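Local structure of Rab GDP-dissociation inhibitor (Saccharomyces cerevisiae, 2BCG) at residues R218-L221 with Y222-V226; E193-G196 with H197-L201; R149-K152 with F153-I157. The protein keeps Rab GTPases such as Sec4 in their GDP-bound form by blocking release of the nucleotide, and extracts GDP-bound Ypt7 from vacuolar membranes. All blocks are in the same frame, centred on the assembly; numbering follows the deposited sequence.

Contact 1: R218-L221 with Y222-V226. With GER (geran-8-yl geran), chain D.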
loop_
_atom_site.group_PDB
_atom_site.type_symbol
_atom_site.label_atom_id
_atom_site.label_comp_id
_atom_site.label_asym_id
_atom_site.label_seq_id
_atom_site.Cartn_x
_atom_site.Cartn_y
_atom_site.Cartn_z
ATOM N N ARG A 218 -7.331 5.949 -21.921
ATOM C CA ARG A 218 -5.980 5.697 -21.366
ATOM C C ARG A 218 -5.009 6.842 -21.688
ATOM O O ARG A 218 -4.235 7.254 -20.827
ATOM C CB ARG A 218 -5.387 4.366 -21.844
ATOM C CG ARG A 218 -6.017 3.065 -21.308
ATOM C CD ARG A 218 -5.304 1.924 -22.015
ATOM N NE ARG A 218 -5.596 0.589 -21.517
ATOM C CZ ARG A 218 -4.686 -0.325 -21.182
ATOM N NH1 ARG A 218 -3.379 -0.074 -21.296
ATOM N NH2 ARG A 218 -5.086 -1.514 -20.741
ATOM N N ILE A 219 -5.042 7.354 -22.922
ATOM C CA ILE A 219 -4.197 8.463 -23.311
ATOM C C ILE A 219 -4.567 9.737 -22.557
ATOM O O ILE A 219 -3.703 10.453 -22.059
ATOM C CB ILE A 219 -4.268 8.686 -24.851
ATOM C CG1 ILE A 219 -3.736 7.441 -25.577
ATOM C CG2 ILE A 219 -3.506 9.965 -25.244
ATOM C CD1 ILE A 219 -4.196 7.352 -27.031
ATOM N N LEU A 220 -5.869 10.035 -22.475
ATOM C CA LEU A 220 -6.312 11.128 -21.622
ATOM C C LEU A 220 -5.854 10.976 -20.155
ATOM O O LEU A 220 -5.342 11.948 -19.577
ATOM C CB LEU A 220 -7.829 11.264 -21.688
ATOM C CG LEU A 220 -8.471 12.462 -20.994
ATOM C CD1 LEU A 220 -8.000 13.812 -21.532
ATOM C CD2 LEU A 220 -9.982 12.276 -21.140
ATOM N N LEU A 221 -6.027 9.769 -19.599
ATOM C CA LEU A 221 -5.560 9.445 -18.219
ATOM C C LEU A 221 -4.063 9.728 -18.074
ATOM O O LEU A 221 -3.637 10.323 -17.091
ATOM C CB LEU A 221 -5.871 7.996 -17.838
ATOM C CG LEU A 221 -5.347 7.512 -16.467
ATOM C CD1 LEU A 221 -5.898 8.351 -15.303
ATOM C CD2 LEU A 221 -5.602 6.051 -16.256
ATOM N N TYR A 222 -3.266 9.312 -19.055
ATOM C CA TYR A 222 -1.827 9.571 -19.002
ATOM C C TYR A 222 -1.530 11.062 -18.980
ATOM O O TYR A 222 -0.737 11.540 -18.154
ATOM C CB TYR A 222 -1.127 8.924 -20.207
ATOM C CG TYR A 222 0.389 9.004 -20.186
ATOM C CD1 TYR A 222 1.045 10.186 -20.568
ATOM C CD2 TYR A 222 1.156 7.894 -19.798
ATOM C CE1 TYR A 222 2.449 10.275 -20.553
ATOM C CE2 TYR A 222 2.563 7.957 -19.774
ATOM C CZ TYR A 222 3.197 9.152 -20.158
ATOM O OH TYR A 222 4.577 9.228 -20.110
ATOM N N CYS A 223 -2.136 11.808 -19.912
ATOM C CA CYS A 223 -1.898 13.246 -19.996
ATOM C C CYS A 223 -2.378 13.976 -18.741
ATOM O O CYS A 223 -1.669 14.824 -18.211
ATOM C CB CYS A 223 -2.569 13.843 -21.232
ATOM S SG CYS A 223 -1.888 13.196 -22.777
ATOM N N GLN A 224 -3.560 13.617 -18.244
ATOM C CA GLN A 224 -4.036 14.203 -16.983
ATOM C C GLN A 224 -3.093 13.872 -15.813
ATOM O O GLN A 224 -2.845 14.703 -14.951
ATOM C CB GLN A 224 -5.445 13.721 -16.658
ATOM C CG GLN A 224 -6.520 14.191 -17.636
ATOM C CD GLN A 224 -7.832 13.491 -17.392
ATOM O OE1 GLN A 224 -7.869 12.371 -16.865
ATOM N NE2 GLN A 224 -8.930 14.140 -17.785
ATOM N N SER A 225 -2.596 12.647 -15.782
ATOM C CA SER A 225 -1.690 12.249 -14.703
ATOM C C SER A 225 -0.347 12.970 -14.720
ATOM O O SER A 225 0.135 13.387 -13.675
ATOM C CB SER A 225 -1.468 10.726 -14.735
ATOM O OG SER A 225 -2.672 10.027 -14.469
ATOM N N VAL A 226 0.271 13.110 -15.903
ATOM C CA VAL A 226 1.545 13.830 -15.952
ATOM C C VAL A 226 1.278 15.296 -15.644
ATOM O O VAL A 226 2.119 15.945 -15.019
ATOM C CB VAL A 226 2.311 13.701 -17.297
ATOM C CG1 VAL A 226 3.790 14.087 -17.100
ATOM C CG2 VAL A 226 2.246 12.320 -17.809
HETATM C C1 GER D . -4.815 17.252 -20.991
HETATM C C2 GER D . -3.500 17.351 -21.804
HETATM C C3 GER D . -3.298 16.799 -23.080
HETATM C C4 GER D . -4.389 16.014 -23.826
HETATM C C5 GER D . -1.924 16.968 -23.748
HETATM C C6 GER D . -1.919 17.999 -24.886
HETATM C C7 GER D . -0.613 18.313 -25.277
HETATM C C8 GER D . -0.162 18.896 -26.468
HETATM C C9 GER D . -1.146 19.306 -27.578
HETATM C C10 GER D . 1.346 19.154 -26.651
HETATM C C11 GER D . 2.037 18.160 -27.602
HETATM C C12 GER D . 3.282 18.650 -28.001
HETATM C C13 GER D . 4.219 18.090 -28.872
HETATM C C14 GER D . 3.994 16.746 -29.561
HETATM C C15 GER D . 5.520 18.843 -29.144
HETATM C C16 GER D . 5.389 19.716 -30.382
HETATM C C17 GER D . 6.629 20.182 -30.790
HETATM C C18 GER D . 7.021 20.449 -32.097
HETATM C C19 GER D . 6.035 20.234 -33.265
HETATM C C20 GER D . 8.450 20.968 -32.361
#

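Contact 2: E193-G196 with H197-L201. With GER (geran-8-yl geran), chain C.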
loop_
_atom_site.group_PDB
_atom_site.type_symbol
_atom_site.label_atom_id
_atom_site.label_comp_id
_atom_site.label_asym_id
_atom_site.label_seq_id
_atom_site.Cartn_x
_atom_site.Cartn_y
_atom_site.Cartn_z
ATOM N N GLU A 193 3.345 3.379 -32.241
ATOM C CA GLU A 193 3.979 2.555 -31.176
ATOM C C GLU A 193 4.211 3.391 -29.930
ATOM O O GLU A 193 3.912 2.957 -28.809
ATOM C CB GLU A 193 5.305 1.914 -31.641
ATOM C CG GLU A 193 6.331 1.655 -30.479
ATOM C CD GLU A 193 7.591 0.908 -30.909
ATOM O OE1 GLU A 193 8.728 1.452 -30.780
ATOM O OE2 GLU A 193 7.439 -0.233 -31.359
ATOM N N PHE A 194 4.718 4.599 -30.125
ATOM C CA PHE A 194 4.961 5.513 -29.011
ATOM C C PHE A 194 3.672 5.861 -28.255
ATOM O O PHE A 194 3.609 5.774 -27.019
ATOM C CB PHE A 194 5.653 6.798 -29.461
ATOM C CG PHE A 194 5.801 7.786 -28.355
ATOM C CD1 PHE A 194 6.859 7.683 -27.430
ATOM C CD2 PHE A 194 4.841 8.788 -28.173
ATOM C CE1 PHE A 194 6.958 8.596 -26.366
ATOM C CE2 PHE A 194 4.928 9.694 -27.113
ATOM C CZ PHE A 194 5.995 9.603 -26.209
ATOM N N ILE A 195 2.632 6.277 -28.977
ATOM C CA ILE A 195 1.384 6.625 -28.316
ATOM C C ILE A 195 0.785 5.403 -27.634
ATOM O O ILE A 195 0.419 5.476 -26.446
ATOM C CB ILE A 195 0.347 7.199 -29.304
ATOM C CG1 ILE A 195 0.862 8.534 -29.830
ATOM C CG2 ILE A 195 -1.046 7.371 -28.607
ATOM C CD1 ILE A 195 0.110 9.003 -31.102
ATOM N N GLY A 196 0.702 4.296 -28.360
ATOM C CA GLY A 196 0.087 3.072 -27.842
ATOM C C GLY A 196 0.804 2.502 -26.619
ATOM O O GLY A 196 0.136 2.101 -25.654
ATOM N N HIS A 197 2.140 2.477 -26.667
ATOM C CA HIS A 197 2.949 1.767 -25.638
ATOM C C HIS A 197 3.455 2.678 -24.550
ATOM O O HIS A 197 3.495 2.258 -23.384
ATOM C CB HIS A 197 4.116 1.012 -26.254
ATOM C CG HIS A 197 3.685 -0.094 -27.153
ATOM N ND1 HIS A 197 3.809 -1.423 -26.809
ATOM C CD2 HIS A 197 3.068 -0.069 -28.362
ATOM C CE1 HIS A 197 3.310 -2.171 -27.775
ATOM N NE2 HIS A 197 2.847 -1.372 -28.726
ATOM N N ALA A 198 3.838 3.911 -24.893
ATOM C CA ALA A 198 4.348 4.838 -23.879
ATOM C C ALA A 198 3.278 5.709 -23.244
ATOM O O ALA A 198 3.505 6.219 -22.147
ATOM C CB ALA A 198 5.458 5.722 -24.435
ATOM N N MET A 199 2.124 5.897 -23.909
ATOM C CA MET A 199 1.069 6.752 -23.359
ATOM C C MET A 199 -0.166 5.963 -22.948
ATOM O O MET A 199 -0.621 6.079 -21.780
ATOM C CB MET A 199 0.686 7.886 -24.331
ATOM C CG MET A 199 1.842 8.829 -24.616
ATOM S SD MET A 199 1.392 10.210 -25.713
ATOM C CE MET A 199 0.466 11.207 -24.528
ATOM N N ALA A 200 -0.685 5.154 -23.875
ATOM C CA ALA A 200 -1.833 4.319 -23.551
ATOM C C ALA A 200 -1.381 3.120 -22.696
ATOM O O ALA A 200 -2.198 2.503 -21.983
ATOM C CB ALA A 200 -2.569 3.878 -24.813
ATOM N N LEU A 201 -0.077 2.828 -22.743
ATOM C CA LEU A 201 0.540 1.734 -21.983
ATOM C C LEU A 201 -0.071 0.370 -22.264
ATOM O O LEU A 201 -0.210 -0.466 -21.350
ATOM C CB LEU A 201 0.541 2.046 -20.483
ATOM C CG LEU A 201 1.368 3.267 -20.085
ATOM C CD1 LEU A 201 0.949 3.897 -18.754
ATOM C CD2 LEU A 201 2.877 2.941 -20.150
HETATM C C1 GER C . -3.113 20.995 -19.400
HETATM C C2 GER C . -1.573 20.946 -19.460
HETATM C C3 GER C . -0.855 20.884 -20.663
HETATM C C4 GER C . -1.586 20.875 -22.019
HETATM C C5 GER C . 0.691 20.835 -20.651
HETATM C C6 GER C . 1.252 19.493 -20.136
HETATM C C7 GER C . 1.467 18.557 -21.160
HETATM C C8 GER C . 1.057 17.214 -21.172
HETATM C C9 GER C . 0.262 16.661 -19.984
HETATM C C10 GER C . 1.346 16.291 -22.381
HETATM C C11 GER C . 2.616 15.412 -22.327
HETATM C C12 GER C . 2.987 15.118 -23.648
HETATM C C13 GER C . 3.523 13.978 -24.269
HETATM C C14 GER C . 3.839 12.694 -23.485
HETATM C C15 GER C . 3.790 14.039 -25.785
HETATM C C16 GER C . 5.058 13.304 -26.240
HETATM C C17 GER C . 5.803 14.069 -27.141
HETATM C C18 GER C . 6.916 13.716 -27.919
HETATM C C19 GER C . 7.545 12.317 -27.909
HETATM C C20 GER C . 7.540 14.768 -28.824
#

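Contact 3: R149-K152 with F153-I157. With GER (geran-8-yl geran), chain D.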
loop_
_atom_site.group_PDB
_atom_site.type_symbol
_atom_site.label_atom_id
_atom_site.label_comp_id
_atom_site.label_asym_id
_atom_site.label_seq_id
_atom_site.Cartn_x
_atom_site.Cartn_y
_atom_site.Cartn_z
ATOM N N ARG A 149 2.013 16.513 -36.530
ATOM C CA ARG A 149 0.864 15.618 -36.657
ATOM C C ARG A 149 0.471 15.059 -35.277
ATOM O O ARG A 149 -0.710 14.943 -34.963
ATOM C CB ARG A 149 1.149 14.472 -37.632
ATOM C CG ARG A 149 1.190 14.887 -39.118
ATOM C CD ARG A 149 1.422 13.700 -40.023
ATOM N NE ARG A 149 2.813 13.239 -40.041
ATOM C CZ ARG A 149 3.746 13.680 -40.885
ATOM N NH1 ARG A 149 3.442 14.598 -41.802
ATOM N NH2 ARG A 149 4.990 13.209 -40.821
ATOM N N MET A 150 1.477 14.725 -34.464
ATOM C CA MET A 150 1.277 14.303 -33.070
ATOM C C MET A 150 0.506 15.343 -32.254
ATOM O O MET A 150 -0.402 15.002 -31.487
ATOM C CB MET A 150 2.648 14.064 -32.435
ATOM C CG MET A 150 2.636 13.748 -30.954
ATOM S SD MET A 150 1.820 12.188 -30.681
ATOM C CE MET A 150 1.926 12.076 -28.888
ATOM N N LYS A 151 0.899 16.606 -32.400
ATOM C CA LYS A 151 0.272 17.742 -31.708
ATOM C C LYS A 151 -1.225 17.899 -32.012
ATOM O O LYS A 151 -2.038 18.096 -31.097
ATOM C CB LYS A 151 1.024 19.027 -32.052
ATOM C CG LYS A 151 0.558 20.250 -31.296
ATOM C CD LYS A 151 1.707 21.214 -31.134
ATOM C CE LYS A 151 1.269 22.603 -30.687
ATOM N NZ LYS A 151 2.523 23.403 -30.466
ATOM N N LYS A 152 -1.592 17.805 -33.290
ATOM C CA LYS A 152 -3.000 17.885 -33.659
ATOM C C LYS A 152 -3.791 16.751 -33.041
ATOM O O LYS A 152 -4.909 16.952 -32.582
ATOM C CB LYS A 152 -3.159 17.896 -35.175
ATOM C CG LYS A 152 -2.518 19.113 -35.799
ATOM C CD LYS A 152 -2.679 19.122 -37.291
ATOM C CE LYS A 152 -2.653 20.565 -37.778
ATOM N NZ LYS A 152 -2.717 20.649 -39.259
ATOM N N PHE A 153 -3.191 15.562 -33.008
ATOM C CA PHE A 153 -3.791 14.420 -32.322
ATOM C C PHE A 153 -4.054 14.719 -30.841
ATOM O O PHE A 153 -5.167 14.519 -30.350
ATOM C CB PHE A 153 -2.888 13.192 -32.468
ATOM C CG PHE A 153 -3.316 12.020 -31.633
ATOM C CD1 PHE A 153 -4.410 11.255 -32.011
ATOM C CD2 PHE A 153 -2.599 11.660 -30.483
ATOM C CE1 PHE A 153 -4.816 10.157 -31.255
ATOM C CE2 PHE A 153 -2.985 10.571 -29.721
ATOM C CZ PHE A 153 -4.098 9.810 -30.104
ATOM N N LEU A 154 -3.038 15.203 -30.135
ATOM C CA LEU A 154 -3.187 15.476 -28.710
ATOM C C LEU A 154 -4.117 16.659 -28.436
ATOM O O LEU A 154 -4.781 16.697 -27.397
ATOM C CB LEU A 154 -1.814 15.670 -28.039
ATOM C CG LEU A 154 -0.904 14.433 -27.960
ATOM C CD1 LEU A 154 0.412 14.852 -27.341
ATOM C CD2 LEU A 154 -1.519 13.278 -27.163
ATOM N N GLU A 155 -4.178 17.615 -29.369
ATOM C CA GLU A 155 -5.123 18.736 -29.266
ATOM C C GLU A 155 -6.574 18.253 -29.379
ATOM O O GLU A 155 -7.476 18.809 -28.746
ATOM C CB GLU A 155 -4.822 19.806 -30.327
ATOM C CG GLU A 155 -3.606 20.695 -29.997
ATOM C CD GLU A 155 -3.163 21.564 -31.177
ATOM O OE1 GLU A 155 -3.531 21.249 -32.341
ATOM O OE2 GLU A 155 -2.443 22.560 -30.944
ATOM N N TRP A 156 -6.785 17.215 -30.177
ATOM C CA TRP A 156 -8.093 16.583 -30.297
ATOM C C TRP A 156 -8.457 15.821 -29.016
ATOM O O TRP A 156 -9.598 15.925 -28.542
ATOM C CB TRP A 156 -8.136 15.691 -31.539
ATOM C CG TRP A 156 -9.302 14.763 -31.609
ATOM C CD1 TRP A 156 -10.584 15.075 -31.973
ATOM C CD2 TRP A 156 -9.291 13.358 -31.347
ATOM N NE1 TRP A 156 -11.373 13.953 -31.936
ATOM C CE2 TRP A 156 -10.607 12.881 -31.557
ATOM C CE3 TRP A 156 -8.299 12.451 -30.947
ATOM C CZ2 TRP A 156 -10.957 11.542 -31.375
ATOM C CZ3 TRP A 156 -8.647 11.115 -30.761
ATOM C CH2 TRP A 156 -9.968 10.673 -30.976
ATOM N N ILE A 157 -7.494 15.082 -28.452
ATOM C CA ILE A 157 -7.649 14.428 -27.138
ATOM C C ILE A 157 -8.137 15.441 -26.089
ATOM O O ILE A 157 -9.072 15.161 -25.341
ATOM C CB ILE A 157 -6.318 13.760 -26.618
ATOM C CG1 ILE A 157 -5.829 12.631 -27.542
ATOM C CG2 ILE A 157 -6.474 13.261 -25.152
ATOM C CD1 ILE A 157 -6.489 11.277 -27.354
HETATM C C1 GER D . -4.815 17.252 -20.991
HETATM C C2 GER D . -3.500 17.351 -21.804
HETATM C C3 GER D . -3.298 16.799 -23.080
HETATM C C4 GER D . -4.389 16.014 -23.826
HETATM C C5 GER D . -1.924 16.968 -23.748
HETATM C C6 GER D . -1.919 17.999 -24.886
HETATM C C7 GER D . -0.613 18.313 -25.277
HETATM C C8 GER D . -0.162 18.896 -26.468
HETATM C C9 GER D . -1.146 19.306 -27.578
HETATM C C10 GER D . 1.346 19.154 -26.651
HETATM C C11 GER D . 2.037 18.160 -27.602
HETATM C C12 GER D . 3.282 18.650 -28.001
HETATM C C13 GER D . 4.219 18.090 -28.872
HETATM C C14 GER D . 3.994 16.746 -29.561
HETATM C C15 GER D . 5.520 18.843 -29.144
HETATM C C16 GER D . 5.389 19.716 -30.382
HETATM C C17 GER D . 6.629 20.182 -30.790
HETATM C C18 GER D . 7.021 20.449 -32.097
HETATM C C19 GER D . 6.035 20.234 -33.265
HETATM C C20 GER D . 8.450 20.968 -32.361
#

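Contact 1: R218-L221 with Y222-V226
With chi1 at -65°, Ser225 swings OG back beside its own backbone N and over the preceding turn, where it meets the carbonyl of Leu221. Gln224 and Cys223 adopt the same kind of first torsion, and their CG and SG are likewise laid back against the residues four positions earlier. Leu221 O therefore takes two bonds from one residue: Ser225 N donates at 2.9 Å and Ser225 OG at 2.8 Å. The two donors reach the oxygen from opposite faces of its plane, the hydroxyl standing 35° out of it. Because Asn94 N bonds to the same hydroxyl, OG links the helix to the chain next to strand 91-92, and Leu221 CD1 packs 3.7 Å from Ser225 OG.

All this takes place on one alpha-helix, 212-229, part of the helical domain that holds the two geranylgeranyl groups, and the i to i+4 pairing runs through every residue here. Gln224 N meets Leu220 O at 2.8 Å in an almost straight bond, with an N-H...O angle of 171°. The CG of Gln224 folds over the same oxygen at 3.2 Å, so its extended chain passes beside the isobutyl group of Leu220.

Another side of the same turns is apolar and faces lipid. There Cys223 SG sits 4.4 Å from Ile219 CG2, a light touch between neighbours in the same wall, while Cys223 CB comes to 3.6 Å from C3 of the chain D geranylgeranyl. Tyr222 leads off on another side, where it touches the second geranylgeranyl and packs on Met199 of helix 189-199. Arg218 also turns away from the helix, its NH1 bonding to Ala200 O and its guanidinium forming a cation-pi contact with Trp202.

Contact 2: E193-G196 with H197-L201
His197 lies against the turn that begins at Glu193, and with Gly196 and Phe194 it carries a stretch of helix 189-199 that widens from alpha-type into pi-type turns as the helix runs out. The imidazole is set edge-on to the backbone: His197 CD2 is 3.2 Å from Glu193 O, near the ring plane, while His197 N bonds to the same oxygen at 2.8 Å. Its two nitrogens are committed elsewhere, ND1 to Asp344 and NE2 to Asp205, which fixes the rotation of the ring and would be expected to favour its charged form.

Widening shows most clearly next to Gly196. Ile195 O accepts both Met199 N, at 3.1 Å and 45° above the carbonyl plane, and Ala200 N, at 2.8 Å and nearly head-on. The second of these spans five residues, the signature of a pi turn. Gly196 O, one step on, has the methyl CB of Ala200 against it at 3.3 Å, and the backbone of Gly196 bonds onward to Trp202.

On the lipid side, Phe194 holds CG opposite its backbone N (chi1 175°), which brings the ring alongside the following turn. Ala198 CB sits over one face, 4.1 Å from the ring centroid and 27° off its normal, a CH-pi contact. Met199 SD approaches obliquely, 3.8 Å from Phe194 CE2, in a Met-aromatic contact, and its chain then bends at the sulfur so that CE reaches the chain C geranylgeranyl. A serine in place of Phe194 would probably leave the Ala198 methyl and the Met199 sulfur without their aromatic partner and open a gap beside the lipid. That lipid is met directly by the ring, whose CZ lies 3.6 Å from GER C19.

Contact 3: R149-K152 with F153-I157
Met150 and Leu154, one turn apart on the alpha-helix 144-159, make the close-packed side of this contact, part of the pocket wall in the helical domain. A bend at chi2 (65°) carries the thioether of Met150 forward along the helix, so that its CE ends 3.5 Å from Leu154 CD1 as the two chains cross obliquely. Both also touch the chain D geranylgeranyl: Met150 CG lies 3.6 Å from C14, and Leu154 CD1 lies 3.7 Å from C11. The backbone bond from Leu154 N to Met150 O (3.0 Å) joins the same two residues, and the edge of the Phe153 ring lies toward that oxygen. Phe153 itself turns inward onto Ile195 of helix 189-199 and Ile219 of helix 212-229, with Ile157 CG1 over one face of its ring.

The flank carrying Lys151, Lys152 and Glu155 is polar and looser. The methylenes of Lys151 cross beside the carboxylate of Glu155, CE 3.7 Å from OE2, yet the ammonium NZ stays 5.1 Å from that oxygen. Opposite charges are thus near without forming a salt bridge, an attraction that is probably weakened by solvent. Lys152 stretches out with its charge still farther from Glu155, and Arg149 is occupied with Glu146 in a salt bridge one turn earlier. Even so, the border between the two sides is not sharp: the aliphatic part of exposed Glu155 folds back over Lys151 O and touches the lipid, its CG 3.7 Å from GER C9.

How the contacts relate
Three neighbouring helices of one domain illustrate how a lipid pocket is built from short helical turns. Contact 2 is the buried member, and its helix touches both others: Ile195 packs on Met150 of contact 3, and Met199 on Leu154 of contact 3 and Cys223 of contact 1. Contacts 1 and 3 are partly buried and meet through Ile219 and Leu220 against Ile157; both border the chain D lipid and each also reaches the other lipid, through Tyr222 and Leu154, while contact 2 touches chain C. Their chemistry follows position. Contact 2 uses aromatic, sulfur and pi-turn geometry, contact 1 a serine hydroxyl against a helical carbonyl, and contact 3 charged chains at its solvent side.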